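Side-chain contacts in uncharacterized protein (Shewanella loihica PV-4, PDB 2Q3L), which is of unknown function but has a SpoIIAA-like (STAS-type) fold and may associate with membranes and bind a small ligand: residues G28-H32 against E33-Q37; A47-T51 against P52-A56; D73-K76 against L77-H81; D64-S67 against L68-W72; I58-T61 against E62-G65. All coordinates share one frame; numbering follows the deposited sequence.

In the fold
All five contacts are local, each closing a turn, a cap or one helical turn of the SpoIIAA-like fold. Interaction 1 is the most buried, with L30, D34 and Y35 covered; the other four are surface contacts. Interactions 1 and 4 repeat one solution: a hydroxyl side chain caps a helix just after a strand, on neighbouring strands 19-30 and 54-66, and their residues touch. Interactions 2, 4 and 5 all use strand 54-66, at its start, its end and the corner between. Interaction 3 carries helix 68-81 onward from interaction 4 through backbone bonds, whereas interaction 5 combines a beta-turn bond and isoleucine-leucine packing with a carboxylate and waters, and interaction 2 rests on two isoleucines and an exposed threonine-glutamate pair.

Interaction 1 (G28-H32 against E33-Q37); sequences GKLTH and EDYEQ
T31 and D34 form a capping box at the start of helix 32-45, a reciprocal exchange in which each side chain accepts from the other's backbone. D34 N donates to T31 OG1 at 3.2 Å, and T31 N donates to D34 OD2 at 3.2 Å along a fairly straight path (161°), reaching the carboxylate from well above its plane. The threonine hydroxyl is placed for this by chi1 of 61°, which tucks OG1 between its own N and carbonyl carbon. D34 OD2 has a second partner in H7, so the cap is also tied to strand 7-16. With D34 replaced by an alanine, T31 N and H7 would probably both lose their acceptor, and the helix start would be less firmly held.

The first helical bonds follow, Y35 N to T31 O at 3.3 Å and E36 N to H32 O at 2.8 Å. T31 O also lies at the edge of the Y35 ring, while L30 CD1 packs 3.8 Å from Y35 CE1. E36 CG sits over one face of the H32 imidazole, a CH-pi contact 4.0 Å from the ring centroid. The same imidazole has partners elsewhere: its ND1 bonds to D73, and the ring stacks on H69. Y35 OH bonds a methylpentanediol molecule, probably from the crystallisation liquor. The chemistry implies a helix start whose early N-H groups are met by a side chain and a carbonyl, and whose aspartate, shared between a backbone amide and a histidine, is likely to favour the ionised form.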
loop_
_atom_site.group_PDB
_atom_site.type_symbol
_atom_site.label_atom_id
_atom_site.label_comp_id
_atom_site.label_asym_id
_atom_site.label_seq_id
_atom_site.Cartn_x
_atom_site.Cartn_y
_atom_site.Cartn_z
ATOM N N GLY A 28 8.485 -8.079 -1.106
ATOM C CA GLY A 28 7.969 -6.985 -1.928
ATOM C C GLY A 28 7.747 -5.716 -1.151
ATOM O O GLY A 28 8.494 -5.428 -0.237
ATOM N N LYS A 29 6.706 -4.971 -1.534
ATOM C CA LYS A 29 6.354 -3.692 -0.920
ATOM C C LYS A 29 5.147 -3.944 -0.018
ATOM O O LYS A 29 4.046 -4.168 -0.483
ATOM C CB LYS A 29 6.054 -2.678 -2.033
ATOM C CG LYS A 29 5.680 -1.267 -1.549
ATOM C CD LYS A 29 6.781 -0.549 -0.820
ATOM C CE LYS A 29 6.571 0.965 -0.900
ATOM N NZ LYS A 29 7.408 1.709 0.055
ATOM N N LEU A 30 5.386 -3.906 1.292
ATOM C CA LEU A 30 4.387 -4.252 2.297
ATOM C C LEU A 30 3.350 -3.154 2.428
ATOM O O LEU A 30 3.689 -1.961 2.347
ATOM C CB LEU A 30 5.055 -4.495 3.660
ATOM C CG LEU A 30 6.206 -5.509 3.652
ATOM C CD1 LEU A 30 6.650 -5.767 5.121
ATOM C CD2 LEU A 30 5.828 -6.813 3.036
ATOM N N THR A 31 2.097 -3.584 2.597
ATOM C CA THR A 31 0.969 -2.707 2.743
ATOM C C THR A 31 0.366 -2.914 4.122
ATOM O O THR A 31 0.713 -3.852 4.837
ATOM C CB THR A 31 -0.126 -3.024 1.726
ATOM O OG1 THR A 31 -0.552 -4.360 1.948
ATOM C CG2 THR A 31 0.382 -2.883 0.263
ATOM N N HIS A 32 -0.501 -1.988 4.492
ATOM C CA HIS A 32 -1.238 -2.069 5.716
ATOM C C HIS A 32 -2.117 -3.352 5.795
ATOM O O HIS A 32 -2.263 -3.976 6.856
ATOM C CB HIS A 32 -2.093 -0.814 5.807
ATOM C CG HIS A 32 -3.137 -0.878 6.868
ATOM N ND1 HIS A 32 -2.827 -0.909 8.216
ATOM C CD2 HIS A 32 -4.490 -0.888 6.787
ATOM C CE1 HIS A 32 -3.945 -0.944 8.915
ATOM N NE2 HIS A 32 -4.967 -0.910 8.082
ATOM N N GLU A 33 -2.670 -3.746 4.658
ATOM C CA GLU A 33 -3.466 -4.950 4.542
ATOM C C GLU A 33 -2.594 -6.161 4.877
ATOM O O GLU A 33 -3.082 -7.080 5.489
ATOM C CB GLU A 33 -4.090 -5.085 3.162
ATOM C CG GLU A 33 -5.160 -4.003 2.841
ATOM C CD GLU A 33 -4.645 -2.506 2.759
ATOM O OE1 GLU A 33 -3.475 -2.251 2.339
ATOM O OE2 GLU A 33 -5.440 -1.575 3.097
ATOM N N ASP A 34 -1.307 -6.130 4.534
ATOM C CA ASP A 34 -0.385 -7.231 4.882
ATOM C C ASP A 34 -0.194 -7.315 6.386
ATOM O O ASP A 34 -0.174 -8.430 6.911
ATOM C CB ASP A 34 0.984 -7.107 4.168
ATOM C CG ASP A 34 0.867 -7.171 2.650
ATOM O OD1 ASP A 34 -0.161 -7.682 2.148
ATOM O OD2 ASP A 34 1.783 -6.678 1.969
ATOM N N TYR A 35 -0.008 -6.162 7.064
ATOM C CA TYR A 35 0.115 -6.132 8.525
ATOM C C TYR A 35 -1.180 -6.568 9.190
ATOM O O TYR A 35 -1.157 -7.230 10.217
ATOM C CB TYR A 35 0.611 -4.767 9.041
ATOM C CG TYR A 35 2.103 -4.658 8.913
ATOM C CD1 TYR A 35 2.700 -4.265 7.705
ATOM C CD2 TYR A 35 2.928 -5.061 9.950
ATOM C CE1 TYR A 35 4.131 -4.242 7.549
ATOM C CE2 TYR A 35 4.344 -5.018 9.822
ATOM C CZ TYR A 35 4.923 -4.610 8.610
ATOM O OH TYR A 35 6.284 -4.571 8.488
ATOM N N GLU A 36 -2.306 -6.171 8.627
ATOM C CA GLU A 36 -3.573 -6.638 9.107
ATOM C C GLU A 36 -3.754 -8.146 9.014
ATOM O O GLU A 36 -4.295 -8.713 9.920
ATOM C CB GLU A 36 -4.730 -5.978 8.337
ATOM C CG GLU A 36 -5.035 -4.617 8.793
ATOM C CD GLU A 36 -6.308 -4.104 8.158
ATOM O OE1 GLU A 36 -6.512 -4.374 6.950
ATOM O OE2 GLU A 36 -7.094 -3.430 8.876
ATOM N N GLN A 37 -3.367 -8.772 7.901
ATOM C CA GLN A 37 -3.468 -10.222 7.752
ATOM C C GLN A 37 -2.591 -10.986 8.746
ATOM O O GLN A 37 -2.937 -12.059 9.226
ATOM C CB GLN A 37 -3.015 -10.683 6.372
ATOM C CG GLN A 37 -3.945 -10.405 5.210
ATOM C CD GLN A 37 -3.313 -10.828 3.852
ATOM O OE1 GLN A 37 -2.560 -11.825 3.758
ATOM N NE2 GLN A 37 -3.608 -10.049 2.807
#

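Interaction 2 (A47-T51 against P52-A56); sequences AGIKT and PEIVA
An inverse gamma turn centred on P52 leads the chain into strand 54-66, and the residues before and after it meet in two patches, one polar and one apolar. I49 and I54 make the apolar patch: their CD1 methyls approach to 3.6 Å, and I49 CG2 lies 3.9 Å from I54 CD1, so both branches of I49 bear on the end of the same side chain. In I49 the longer branch runs anti to the carbonyl carbon (chi1 -63°), which carries CD1 forward to I54. A glycine in place of I49 would probably open a gap beside I54 CD1 and leave the end of the I54 side chain freer to change its rotamer.

The polar patch is formed by T51 and E53, whose side chains lie next to each other and point the same way. T51 OG1 is 3.0 Å from E53 OE2, a possible hydrogen bond, not settled because another acceptor competes for the proton. E53 CG already lies 3.2 Å from T51 OG1, and the bend at chi2 (-70°) then brings OE2 to the hydroxyl. The turn itself is held by a weak bond from E53 N to T51 O, 2.8 Å long but strongly bent at 115°.

T51, P52 and E53 are exposed, whereas the isoleucines face the protein more closely. I49 touches E84, and I54 packs on L46, E84 and F85. The turn thus ends the connection from helix 32-45 and sets I54 beside the first residues of strand 85-91, with which the backbone of I54 pairs.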
loop_
_atom_site.group_PDB
_atom_site.type_symbol
_atom_site.label_atom_id
_atom_site.label_comp_id
_atom_site.label_asym_id
_atom_site.label_seq_id
_atom_site.Cartn_x
_atom_site.Cartn_y
_atom_site.Cartn_z
ATOM N N ALA A 47 0.424 -14.951 22.845
ATOM C CA ALA A 47 -0.560 -14.969 23.919
ATOM C C ALA A 47 0.069 -15.525 25.202
ATOM O O ALA A 47 0.711 -16.580 25.176
ATOM C CB ALA A 47 -1.767 -15.826 23.524
ATOM N N GLY A 48 -0.115 -14.785 26.292
ATOM C CA GLY A 48 0.415 -15.135 27.599
ATOM C C GLY A 48 1.845 -14.726 27.918
ATOM O O GLY A 48 2.272 -14.900 29.049
ATOM N N ILE A 49 2.590 -14.210 26.931
ATOM C CA ILE A 49 4.002 -13.871 27.110
ATOM C C ILE A 49 4.164 -12.409 27.578
ATOM O O ILE A 49 3.767 -11.483 26.913
ATOM C CB ILE A 49 4.797 -14.189 25.837
ATOM C CG1 ILE A 49 4.741 -15.695 25.582
ATOM C CG2 ILE A 49 6.300 -13.777 25.990
ATOM C CD1 ILE A 49 5.234 -16.078 24.206
ATOM N N LYS A 50 4.734 -12.220 28.756
ATOM C CA LYS A 50 4.909 -10.883 29.326
ATOM C C LYS A 50 6.370 -10.681 29.746
ATOM O O LYS A 50 6.687 -9.752 30.497
ATOM C CB LYS A 50 3.980 -10.711 30.551
ATOM C CG LYS A 50 2.518 -10.998 30.298
ATOM C CD LYS A 50 1.725 -10.930 31.617
ATOM C CE LYS A 50 0.277 -11.425 31.471
ATOM N NZ LYS A 50 0.212 -12.901 31.298
ATOM N N THR A 51 7.248 -11.581 29.306
ATOM C CA THR A 51 8.665 -11.500 29.650
ATOM C C THR A 51 9.464 -11.712 28.375
ATOM O O THR A 51 8.911 -12.196 27.378
ATOM C CB THR A 51 9.065 -12.536 30.703
ATOM O OG1 THR A 51 8.594 -13.816 30.308
ATOM C CG2 THR A 51 8.462 -12.206 32.111
ATOM N N PRO A 52 10.735 -11.287 28.374
ATOM C CA PRO A 52 11.542 -11.415 27.129
ATOM C C PRO A 52 11.949 -12.856 26.848
ATOM O O PRO A 52 13.032 -13.275 27.190
ATOM C CB PRO A 52 12.739 -10.477 27.353
ATOM C CG PRO A 52 12.624 -9.937 28.725
ATOM C CD PRO A 52 11.468 -10.619 29.466
ATOM N N GLU A 53 11.064 -13.584 26.184
ATOM C CA GLU A 53 11.237 -15.024 25.945
ATOM C C GLU A 53 11.298 -15.451 24.526
ATOM O O GLU A 53 11.733 -16.548 24.226
ATOM C CB GLU A 53 9.994 -15.756 26.468
ATOM C CG GLU A 53 9.720 -15.535 27.909
ATOM C CD GLU A 53 10.721 -16.199 28.835
ATOM O OE1 GLU A 53 11.749 -16.765 28.359
ATOM O OE2 GLU A 53 10.456 -16.140 30.055
ATOM N N ILE A 54 10.832 -14.600 23.655
ATOM C CA ILE A 54 10.690 -14.972 22.287
ATOM C C ILE A 54 11.935 -14.716 21.469
ATOM O O ILE A 54 12.613 -13.698 21.624
ATOM C CB ILE A 54 9.490 -14.222 21.696
ATOM C CG1 ILE A 54 8.283 -14.507 22.570
ATOM C CG2 ILE A 54 9.250 -14.614 20.231
ATOM C CD1 ILE A 54 7.104 -13.755 22.168
ATOM N N VAL A 55 12.222 -15.648 20.576
ATOM C CA VAL A 55 13.298 -15.454 19.653
ATOM C C VAL A 55 12.679 -15.523 18.271
ATOM O O VAL A 55 11.897 -16.403 17.998
ATOM C CB VAL A 55 14.479 -16.457 19.866
ATOM C CG1 VAL A 55 15.012 -16.330 21.298
ATOM C CG2 VAL A 55 14.107 -17.919 19.561
ATOM N N ALA A 56 13.017 -14.583 17.402
ATOM C CA ALA A 56 12.493 -14.574 16.022
ATOM C C ALA A 56 13.549 -14.440 14.919
ATOM O O ALA A 56 14.667 -13.944 15.150
ATOM C CB ALA A 56 11.486 -13.424 15.867
#

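Interaction 3 (D73-K76 against L77-H81); sequences DDLK and LGLKH
K76 and K80, one turn apart on helix 68-81, share a face of this alpha-helix, which is the crossover helix of a beta-alpha-beta unit between strands 54-66 and 85-91. Regular backbone bonds hold the turn together: L77 N to D73 O at 2.9 Å, G78 N to D74 O at 3.0 Å, L79 N to L75 O at 2.9 Å, and K80 N to K76 O, more bent than the others at 140°. The side chain of L77 follows the same path, its CG resting on D73 O at 3.4 Å.

Among the charged groups, D73 is taken up by H32, and D74 OD1 bonds a methylpentanediol molecule, probably from the crystallisation liquor. The lysines carry like charges on an exposed surface, where solvent would probably soften their repulsion. Both chains are extended beyond CG and cross obliquely; the modelled 3.6 Å between K76 NZ and K80 NZ is doubtful, since K80 NZ also lies implausibly near K76 CE.

The apolar contacts are light. On the inner side, L77 packs against Y35 and T39 of helix 32-45, while on the outer surface L75 CG meets L79 CD1 at 4.1 Å.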
loop_
_atom_site.group_PDB
_atom_site.type_symbol
_atom_site.label_atom_id
_atom_site.label_comp_id
_atom_site.label_asym_id
_atom_site.label_seq_id
_atom_site.Cartn_x
_atom_site.Cartn_y
_atom_site.Cartn_z
ATOM N N ASP A 73 2.237 0.670 11.121
ATOM C CA ASP A 73 1.769 -0.618 11.661
ATOM C C ASP A 73 2.946 -1.348 12.300
ATOM O O ASP A 73 2.825 -1.944 13.368
ATOM C CB ASP A 73 1.208 -1.561 10.544
ATOM C CG ASP A 73 -0.118 -1.101 9.980
ATOM O OD1 ASP A 73 -0.922 -0.581 10.750
ATOM O OD2 ASP A 73 -0.377 -1.281 8.775
ATOM N N ASP A 74 4.065 -1.374 11.581
ATOM C CA ASP A 74 5.269 -2.005 12.087
ATOM C C ASP A 74 5.741 -1.407 13.417
ATOM O O ASP A 74 6.067 -2.115 14.351
ATOM C CB ASP A 74 6.351 -1.855 11.062
ATOM C CG ASP A 74 7.565 -2.705 11.379
ATOM O OD1 ASP A 74 7.367 -3.908 11.583
ATOM O OD2 ASP A 74 8.704 -2.184 11.390
ATOM N N LEU A 75 5.792 -0.091 13.507
ATOM C CA LEU A 75 6.212 0.559 14.744
ATOM C C LEU A 75 5.242 0.270 15.883
ATOM O O LEU A 75 5.659 0.065 17.025
ATOM C CB LEU A 75 6.386 2.058 14.537
ATOM C CG LEU A 75 6.780 2.928 15.725
ATOM C CD1 LEU A 75 8.071 2.396 16.359
ATOM C CD2 LEU A 75 6.933 4.342 15.222
ATOM N N LYS A 76 3.954 0.269 15.562
ATOM C CA LYS A 76 2.880 -0.061 16.532
ATOM C C LYS A 76 3.047 -1.476 17.078
ATOM O O LYS A 76 2.914 -1.700 18.275
ATOM C CB LYS A 76 1.544 0.099 15.866
ATOM C CG LYS A 76 0.393 -0.495 16.619
ATOM C CD LYS A 76 -0.930 -0.154 15.943
ATOM C CE LYS A 76 -2.131 -0.506 16.901
ATOM N NZ LYS A 76 -3.479 0.195 16.717
ATOM N N LEU A 77 3.355 -2.435 16.200
ATOM C CA LEU A 77 3.628 -3.788 16.638
ATOM C C LEU A 77 4.893 -3.816 17.497
ATOM O O LEU A 77 4.896 -4.478 18.516
ATOM C CB LEU A 77 3.708 -4.786 15.461
ATOM C CG LEU A 77 2.365 -5.001 14.758
ATOM C CD1 LEU A 77 2.493 -5.961 13.618
ATOM C CD2 LEU A 77 1.291 -5.461 15.712
ATOM N N GLY A 78 5.938 -3.071 17.155
ATOM C CA GLY A 78 7.143 -3.041 18.010
ATOM C C GLY A 78 6.913 -2.477 19.415
ATOM O O GLY A 78 7.420 -3.009 20.428
ATOM N N LEU A 79 6.131 -1.405 19.490
ATOM C CA LEU A 79 5.806 -0.772 20.753
ATOM C C LEU A 79 4.962 -1.694 21.602
ATOM O O LEU A 79 5.107 -1.725 22.854
ATOM C CB LEU A 79 5.081 0.536 20.506
ATOM C CG LEU A 79 5.972 1.678 20.009
ATOM C CD1 LEU A 79 5.110 2.766 19.422
ATOM C CD2 LEU A 79 6.826 2.211 21.146
ATOM N N LYS A 80 4.125 -2.479 20.926
ATOM C CA LYS A 80 3.192 -3.399 21.634
ATOM C C LYS A 80 3.772 -4.721 22.032
ATOM O O LYS A 80 3.441 -5.205 23.105
ATOM C CB LYS A 80 1.977 -3.666 20.802
ATOM C CG LYS A 80 1.171 -2.335 20.636
ATOM C CD LYS A 80 -0.123 -2.612 19.919
ATOM C CE LYS A 80 -1.113 -1.517 20.127
ATOM N NZ LYS A 80 -2.352 -1.888 19.443
ATOM N N HIS A 81 4.668 -5.283 21.212
ATOM C CA HIS A 81 5.193 -6.652 21.478
ATOM C C HIS A 81 6.662 -6.808 21.580
ATOM O O HIS A 81 7.117 -7.886 21.998
ATOM C CB HIS A 81 4.697 -7.618 20.365
ATOM C CG HIS A 81 3.216 -7.574 20.158
ATOM N ND1 HIS A 81 2.323 -8.067 21.090
ATOM C CD2 HIS A 81 2.468 -7.036 19.163
ATOM C CE1 HIS A 81 1.089 -7.835 20.672
ATOM N NE2 HIS A 81 1.146 -7.225 19.502
#

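Interaction 4 (D64-S67 against L68-W72); sequences DGLS and LHAAW
S67 joins strand 64-66 to helix 68-72, and the chain swings there so that the two axes stand at 69°, with a closest approach of 7.7 Å. The first turn of the helix is closed by A71 N donating to S67 O at 2.9 Å, an ordinary helical bond with an N-H...O angle of 157°. S67 occupies the N-cap position, and its side chain supplies the second tie: OG accepts from A70 N at 3.0 Å, although the position of this hydroxyl oxygen is less certain than the rest. With chi1 at 69° the modelled OG lies toward A70 N, consistent with an N-cap.

Apolar contacts come from L66, whose CB points at the helix. That atom lies 4.1 Å from A70 CB, and the CD2 branch reaches farther along to rest 3.7 Å from A71 CA. The two alanines present only methyl groups here, so the leucine can lie close to the helix backbone, and its CD2 also comes within 3.9 Å of A70 O.

Around this corner, L66 and A70 both pack on Y35 of helix 32-45. L68, H69 and W72 pack against L68 and W72 of the second subunit, which places the first turn of helix 68-81 at the dimer interface. The backbone of G65 and S67 pairs with L30 of strand 19-30, so the junction is fastened to the neighbouring strand before the chain enters the crossover helix.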
loop_
_atom_site.group_PDB
_atom_site.type_symbol
_atom_site.label_atom_id
_atom_site.label_comp_id
_atom_site.label_asym_id
_atom_site.label_seq_id
_atom_site.Cartn_x
_atom_site.Cartn_y
_atom_site.Cartn_z
ATOM N N ASP A 64 11.272 -5.290 -0.588
ATOM C CA ASP A 64 11.538 -4.051 -1.302
ATOM C C ASP A 64 11.345 -2.882 -0.322
ATOM O O ASP A 64 12.172 -2.016 -0.242
ATOM C CB ASP A 64 10.627 -3.910 -2.527
ATOM C CG ASP A 64 10.850 -5.026 -3.594
ATOM O OD1 ASP A 64 11.976 -5.589 -3.703
ATOM O OD2 ASP A 64 9.896 -5.306 -4.370
ATOM N N GLY A 65 10.274 -2.869 0.457
ATOM C CA GLY A 65 10.047 -1.764 1.399
ATOM C C GLY A 65 8.681 -1.812 2.052
ATOM O O GLY A 65 7.957 -2.782 1.924
ATOM N N LEU A 66 8.348 -0.754 2.779
ATOM C CA LEU A 66 7.061 -0.638 3.449
ATOM C C LEU A 66 6.306 0.596 2.973
ATOM O O LEU A 66 6.904 1.637 2.830
ATOM C CB LEU A 66 7.244 -0.529 4.965
ATOM C CG LEU A 66 7.515 -1.799 5.791
ATOM C CD1 LEU A 66 8.867 -2.395 5.495
ATOM C CD2 LEU A 66 7.413 -1.474 7.233
ATOM N N SER A 67 4.999 0.501 2.791
ATOM C CA SER A 67 4.210 1.700 2.528
ATOM C C SER A 67 4.285 2.541 3.788
ATOM O O SER A 67 4.741 2.073 4.842
ATOM C CB SER A 67 2.743 1.388 2.246
ATOM O OG SER A 67 2.046 0.900 3.415
ATOM N N LEU A 68 3.806 3.769 3.685
ATOM C CA LEU A 68 3.833 4.691 4.804
ATOM C C LEU A 68 2.985 4.142 5.943
ATOM O O LEU A 68 3.431 4.083 7.108
ATOM C CB LEU A 68 3.338 6.075 4.341
ATOM C CG LEU A 68 3.170 7.201 5.368
ATOM C CD1 LEU A 68 4.451 7.434 6.163
ATOM C CD2 LEU A 68 2.688 8.474 4.668
ATOM N N HIS A 69 1.762 3.725 5.607
ATOM C CA HIS A 69 0.857 3.163 6.603
ATOM C C HIS A 69 1.481 1.896 7.221
ATOM O O HIS A 69 1.419 1.721 8.428
ATOM C CB HIS A 69 -0.498 2.859 5.971
ATOM C CG HIS A 69 -1.623 2.664 6.939
ATOM N ND1 HIS A 69 -2.947 2.662 6.531
ATOM C CD2 HIS A 69 -1.644 2.529 8.292
ATOM C CE1 HIS A 69 -3.726 2.518 7.592
ATOM N NE2 HIS A 69 -2.962 2.458 8.669
ATOM N N ALA A 70 2.079 1.023 6.396
ATOM C CA ALA A 70 2.730 -0.182 6.868
ATOM C C ALA A 70 3.864 0.114 7.856
ATOM O O ALA A 70 3.988 -0.579 8.866
ATOM C CB ALA A 70 3.237 -1.007 5.739
ATOM N N ALA A 71 4.667 1.147 7.585
ATOM C CA ALA A 71 5.721 1.538 8.509
ATOM C C ALA A 71 5.149 1.905 9.886
ATOM O O ALA A 71 5.752 1.633 10.913
ATOM C CB ALA A 71 6.513 2.691 7.945
ATOM N N TRP A 72 4.003 2.558 9.908
ATOM C CA TRP A 72 3.345 2.861 11.160
ATOM C C TRP A 72 2.821 1.623 11.876
ATOM O O TRP A 72 2.932 1.564 13.089
ATOM C CB TRP A 72 2.241 3.888 10.954
ATOM C CG TRP A 72 2.778 5.216 10.566
ATOM C CD1 TRP A 72 4.011 5.758 10.920
ATOM C CD2 TRP A 72 2.100 6.232 9.848
ATOM N NE1 TRP A 72 4.139 7.009 10.419
ATOM C CE2 TRP A 72 2.985 7.342 9.762
ATOM C CE3 TRP A 72 0.822 6.341 9.301
ATOM C CZ2 TRP A 72 2.639 8.519 9.132
ATOM C CZ3 TRP A 72 0.478 7.526 8.666
ATOM C CH2 TRP A 72 1.384 8.592 8.582
#

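Interaction 5 (I58-T61 against E62-G65); sequences IDIT and ELDG
I60 and L63 stand at the two ends of a type I beta turn, and their side chains meet over it, I60 CG2 lying 3.9 Å from L63 CD2. I60 has the less usual first torsion of 64°, which places CG1 between its N and carbonyl carbon and turns the CG2 methyl to L63. The leucine replies by bringing CD2 across to that methyl. In the backbone, L63 N donates to I60 O at 3.2 Å; the bond is straight at hydrogen (162°), yet the donor stands well above the carbonyl plane, not on a lone pair.

On the polar side D59 holds the corner. Its chi1 of 175° throws the carboxylate forward along the chain, where OD1 accepts from T61 N at 2.8 Å, nearly in line with the C-O bond, and from T61 OG1 at 2.6 Å on the syn lone pair. The threonine turns its hydroxyl back to the acid, so one oxygen grips two donors of the same residue. A water accepts from E62 N at 2.9 Å and lies beside D59 OD1. A second water donates to both T61 OG1 and E62 OE2, linking those side chains, while the E62 carboxylate finds its main partner in K25, a salt bridge to strand 19-30.

The bond from T61 N to D59 OD1 makes an Asx turn that overlaps the beta turn, and together they form the corner where strand 54-66 is broken in the central sheet of this SpoIIAA-like fold.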
loop_
_atom_site.group_PDB
_atom_site.type_symbol
_atom_site.label_atom_id
_atom_site.label_comp_id
_atom_site.label_asym_id
_atom_site.label_seq_id
_atom_site.Cartn_x
_atom_site.Cartn_y
_atom_site.Cartn_z
ATOM N N ILE A 58 13.664 -12.972 10.889
ATOM C CA ILE A 58 12.937 -12.159 9.890
ATOM C C ILE A 58 13.803 -12.147 8.645
ATOM O O ILE A 58 14.923 -11.629 8.681
ATOM C CB ILE A 58 12.677 -10.706 10.353
ATOM C CG1 ILE A 58 12.079 -10.686 11.765
ATOM C CG2 ILE A 58 11.774 -9.953 9.355
ATOM C CD1 ILE A 58 11.872 -9.329 12.303
ATOM N N ASP A 59 13.307 -12.806 7.595
ATOM C CA ASP A 59 13.982 -12.891 6.301
ATOM C C ASP A 59 13.457 -11.693 5.482
ATOM O O ASP A 59 12.257 -11.579 5.170
ATOM C CB ASP A 59 13.713 -14.268 5.653
ATOM C CG ASP A 59 14.290 -14.402 4.225
ATOM O OD1 ASP A 59 14.615 -13.391 3.581
ATOM O OD2 ASP A 59 14.369 -15.539 3.716
ATOM N N ILE A 60 14.369 -10.762 5.231
ATOM C CA ILE A 60 14.098 -9.600 4.415
ATOM C C ILE A 60 14.854 -9.662 3.083
ATOM O O ILE A 60 14.987 -8.636 2.418
ATOM C CB ILE A 60 14.433 -8.267 5.170
ATOM C CG1 ILE A 60 15.935 -8.135 5.486
ATOM C CG2 ILE A 60 13.609 -8.181 6.460
ATOM C CD1 ILE A 60 16.286 -6.785 6.150
ATOM N N THR A 61 15.298 -10.854 2.675
ATOM C CA THR A 61 16.045 -11.006 1.426
ATOM C C THR A 61 15.253 -10.560 0.170
ATOM O O THR A 61 15.850 -10.126 -0.827
ATOM C CB THR A 61 16.534 -12.470 1.181
ATOM O OG1 THR A 61 15.407 -13.376 1.106
ATOM C CG2 THR A 61 17.499 -12.926 2.267
ATOM N N GLU A 62 13.928 -10.682 0.209
ATOM C CA GLU A 62 13.085 -10.326 -0.938
ATOM C C GLU A 62 12.166 -9.134 -0.619
ATOM O O GLU A 62 11.175 -8.903 -1.306
ATOM C CB GLU A 62 12.276 -11.549 -1.366
ATOM C CG GLU A 62 13.104 -12.700 -1.907
ATOM C CD GLU A 62 12.270 -13.967 -2.042
ATOM O OE1 GLU A 62 11.028 -13.861 -2.093
ATOM O OE2 GLU A 62 12.849 -15.079 -2.082
ATOM N N LEU A 63 12.523 -8.380 0.424
ATOM C CA LEU A 63 11.804 -7.191 0.829
ATOM C C LEU A 63 12.224 -5.984 0.029
ATOM O O LEU A 63 13.392 -5.667 -0.006
ATOM C CB LEU A 63 12.088 -6.894 2.299
ATOM C CG LEU A 63 11.354 -5.688 2.909
ATOM C CD1 LEU A 63 9.841 -5.815 2.768
ATOM C CD2 LEU A 63 11.737 -5.491 4.327
ATOM N N ASP A 64 11.272 -5.290 -0.588
ATOM C CA ASP A 64 11.538 -4.051 -1.302
ATOM C C ASP A 64 11.345 -2.882 -0.322
ATOM O O ASP A 64 12.172 -2.016 -0.242
ATOM C CB ASP A 64 10.627 -3.910 -2.527
ATOM C CG ASP A 64 10.850 -5.026 -3.594
ATOM O OD1 ASP A 64 11.976 -5.589 -3.703
ATOM O OD2 ASP A 64 9.896 -5.306 -4.370
ATOM N N GLY A 65 10.274 -2.869 0.457
ATOM C CA GLY A 65 10.047 -1.764 1.399
ATOM C C GLY A 65 8.681 -1.812 2.052
ATOM O O GLY A 65 7.957 -2.782 1.924
HETATM O O HOH W 1 12.253 -11.753 2.345
HETATM O O HOH W 2 15.542 -15.461 -0.956
#